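Local coordinates for Tol-Pal system protein TolB (Acinetobacter baumannii, PDB 7MX5) that probably serves as the periplasmic component of the Tol-Pal system, which is thought to support outer membrane invagination during division and outer membrane integrity, at residues 236-241 with 258-263. Numbering follows the deposited sequence.
Sequences GNPEIY and GIDTEA
P238 and I240 pack against I259, D260, T261 and A263 in a van der Waals contact, apolar at its buried end, between successive blades of the TolB beta-propeller. I240 lies on strand 239-244, the third of its blade, whereas 258-263 is the linker that enters strand 263-265, the first strand of the next. Residues 237-240 run nearly in the direction of 258-263, 16° apart, yet no hydrogen bond joins the segments; side chains of 236-241 meet the backbone and side chains of 258-263. At the partly exposed end, the pyrrolidine ring of P238 sits over the linker backbone, its CG 3.6 Å from the carbonyl O of I259 and 3.8 Å from CA of D260. The carboxylate of D260 flanks the same ring, CG of D260 lying 4.0 Å from CG of P238. Further out, the amide ND2 of N237 rests 3.7 Å from CA of G258. Inward the contact becomes buried, and the side chains of I240 and T261 cross at about a right angle. OG1 of T261 hydrogen-bonds to the carbonyl O of T275 in its own blade, and the backbone O of T261 accepts from T231 OG1 of the preceding blade. F272 and L229 each touch both I240 and A263. The branches of I240 divide the work: chi1 of -71° sets CG2 anti to the backbone N, where it meets CB of A263 at 3.7 Å, and CD1 reaches CG2 of T261 at 3.6 Å, the methyl that chi1 of -175° places between the backbone N and carbonyl carbon of T261.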
ATOM      1  N   GLY A 236      24.181  12.459  19.183  1.00116.58           N
ATOM      2  CA  GLY A 236      24.802  12.526  17.876  1.00105.89           C
ATOM      3  C   GLY A 236      24.026  11.909  16.729  1.00 99.85           C
ATOM      4  O   GLY A 236      23.160  12.559  16.136  1.00 99.20           O
ATOM      5  N   ASN A 237      24.327  10.649  16.407  1.00 90.96           N
ATOM      6  CA  ASN A 237      23.900  10.061  15.148  1.00 83.17           C
ATOM      7  C   ASN A 237      22.812   9.011  15.355  1.00 76.51           C
ATOM      8  O   ASN A 237      22.821   8.282  16.353  1.00 70.67           O
ATOM      9  CB  ASN A 237      25.094   9.421  14.432  1.00 84.59           C
ATOM     10  CG  ASN A 237      26.374  10.211  14.625  1.00 90.57           C
ATOM     11  OD1 ASN A 237      27.009  10.137  15.677  1.00 95.43           O
ATOM     12  ND2 ASN A 237      26.754  10.980  13.612  1.00 91.45           N
ATOM     13  N   PRO A 238      21.864   8.909  14.420  1.00 74.50           N
ATOM     14  CA  PRO A 238      20.752   7.965  14.587  1.00 75.39           C
ATOM     15  C   PRO A 238      21.244   6.530  14.674  1.00 66.86           C
ATOM     16  O   PRO A 238      22.260   6.164  14.082  1.00 74.34           O
ATOM     17  CB  PRO A 238      19.906   8.189  13.328  1.00 75.02           C
ATOM     18  CG  PRO A 238      20.304   9.552  12.838  1.00 71.39           C
ATOM     19  CD  PRO A 238      21.761   9.656  13.157  1.00 68.87           C
ATOM     20  N   GLU A 239      20.508   5.717  15.432  1.00 56.09           N
ATOM     21  CA  GLU A 239      20.826   4.310  15.629  1.00 57.86           C
ATOM     22  C   GLU A 239      19.534   3.505  15.657  1.00 56.98           C
ATOM     23  O   GLU A 239      18.464   4.025  15.984  1.00 50.27           O
ATOM     24  CB  GLU A 239      21.615   4.078  16.927  1.00 55.22           C
ATOM     25  CG  GLU A 239      23.109   3.875  16.738  1.00 69.98           C
ATOM     26  CD  GLU A 239      23.924   4.443  17.880  1.00 80.74           C
ATOM     27  OE1 GLU A 239      23.327   4.816  18.909  1.00 89.28           O
ATOM     28  OE2 GLU A 239      25.164   4.515  17.751  1.00 82.87           O
ATOM     29  N   ILE A 240      19.645   2.223  15.318  1.00 54.95           N
ATOM     30  CA  ILE A 240      18.495   1.323  15.294  1.00 50.73           C
ATOM     31  C   ILE A 240      18.375   0.629  16.644  1.00 51.20           C
ATOM     32  O   ILE A 240      19.361   0.104  17.175  1.00 53.80           O
ATOM     33  CB  ILE A 240      18.618   0.295  14.156  1.00 49.96           C
ATOM     34  CG1 ILE A 240      18.430   0.971  12.798  1.00 44.70           C
ATOM     35  CG2 ILE A 240      17.604  -0.827  14.333  1.00 40.18           C
ATOM     36  CD1 ILE A 240      19.626   0.841  11.888  1.00 59.20           C
ATOM     37  N   TYR A 241      17.165   0.626  17.195  1.00 54.20           N
ATOM     38  CA  TYR A 241      16.858  -0.042  18.450  1.00 53.73           C
ATOM     39  C   TYR A 241      15.723  -1.030  18.231  1.00 48.21           C
ATOM     40  O   TYR A 241      14.839  -0.808  17.398  1.00 52.58           O
ATOM     41  CB  TYR A 241      16.455   0.970  19.528  1.00 63.79           C
ATOM     42  CG  TYR A 241      17.564   1.897  19.967  1.00 65.62           C
ATOM     43  CD1 TYR A 241      17.836   3.064  19.265  1.00 58.79           C
ATOM     44  CD2 TYR A 241      18.351   1.598  21.069  1.00 72.72           C
ATOM     45  CE1 TYR A 241      18.853   3.912  19.659  1.00 64.73           C
ATOM     46  CE2 TYR A 241      19.363   2.446  21.473  1.00 68.59           C
ATOM     47  CZ  TYR A 241      19.616   3.596  20.762  1.00 75.11           C
ATOM     48  OH  TYR A 241      20.631   4.434  21.161  1.00 80.94           O
ATOM     49  N   GLY A 258      26.131   8.365  10.602  1.00102.88           N
ATOM     50  CA  GLY A 258      26.114   9.760  10.213  1.00101.81           C
ATOM     51  C   GLY A 258      24.981  10.184   9.304  1.00104.15           C
ATOM     52  O   GLY A 258      24.941  11.353   8.898  1.00107.27           O
ATOM     53  N   ILE A 259      24.065   9.279   8.957  1.00 80.59           N
ATOM     54  CA  ILE A 259      22.860   9.624   8.216  1.00 78.63           C
ATOM     55  C   ILE A 259      21.662   9.057   8.967  1.00 78.65           C
ATOM     56  O   ILE A 259      21.797   8.214   9.854  1.00 74.00           O
ATOM     57  CB  ILE A 259      22.881   9.101   6.762  1.00 81.78           C
ATOM     58  CG1 ILE A 259      23.055   7.581   6.740  1.00 71.99           C
ATOM     59  CG2 ILE A 259      23.976   9.791   5.958  1.00 77.57           C
ATOM     60  CD1 ILE A 259      22.601   6.935   5.448  1.00 67.01           C
ATOM     61  N   ASP A 260      20.478   9.539   8.601  1.00 84.12           N
ATOM     62  CA  ASP A 260      19.248   9.035   9.195  1.00 85.62           C
ATOM     63  C   ASP A 260      18.873   7.702   8.564  1.00 80.65           C
ATOM     64  O   ASP A 260      18.939   7.535   7.342  1.00 77.64           O
ATOM     65  CB  ASP A 260      18.112  10.042   9.023  1.00 89.33           C
ATOM     66  CG  ASP A 260      17.309  10.233  10.295  1.00 98.09           C
ATOM     67  OD1 ASP A 260      16.745   9.239  10.799  1.00 89.19           O
ATOM     68  OD2 ASP A 260      17.242  11.377  10.793  1.00104.16           O
ATOM     69  N   THR A 261      18.477   6.750   9.404  1.00 65.49           N
ATOM     70  CA  THR A 261      18.213   5.389   8.969  1.00 61.64           C
ATOM     71  C   THR A 261      16.844   4.935   9.458  1.00 64.26           C
ATOM     72  O   THR A 261      16.247   5.533  10.357  1.00 63.16           O
ATOM     73  CB  THR A 261      19.291   4.420   9.474  1.00 61.19           C
ATOM     74  OG1 THR A 261      19.061   3.117   8.925  1.00 60.52           O
ATOM     75  CG2 THR A 261      19.267   4.343  10.993  1.00 62.83           C
ATOM     76  N   GLU A 262      16.349   3.865   8.837  1.00 68.88           N
ATOM     77  CA  GLU A 262      15.082   3.245   9.197  1.00 62.90           C
ATOM     78  C   GLU A 262      15.221   1.736   9.065  1.00 59.54           C
ATOM     79  O   GLU A 262      15.799   1.245   8.092  1.00 58.82           O
ATOM     80  CB  GLU A 262      13.927   3.740   8.310  1.00 60.51           C
ATOM     81  CG  GLU A 262      13.871   5.248   8.109  1.00 61.57           C
ATOM     82  CD  GLU A 262      14.680   5.706   6.910  1.00 65.86           C
ATOM     83  OE1 GLU A 262      15.248   4.842   6.208  1.00 58.26           O
ATOM     84  OE2 GLU A 262      14.753   6.931   6.675  1.00 64.63           O
ATOM     85  N   ALA A 263      14.689   1.007  10.042  1.00 42.46           N
ATOM     86  CA  ALA A 263      14.763  -0.447  10.070  1.00 34.49           C
ATOM     87  C   ALA A 263      13.401  -1.047   9.753  1.00 36.94           C
ATOM     88  O   ALA A 263      12.373  -0.572  10.245  1.00 41.50           O
ATOM     89  CB  ALA A 263      15.250  -0.944  11.433  1.00 40.03           C
TER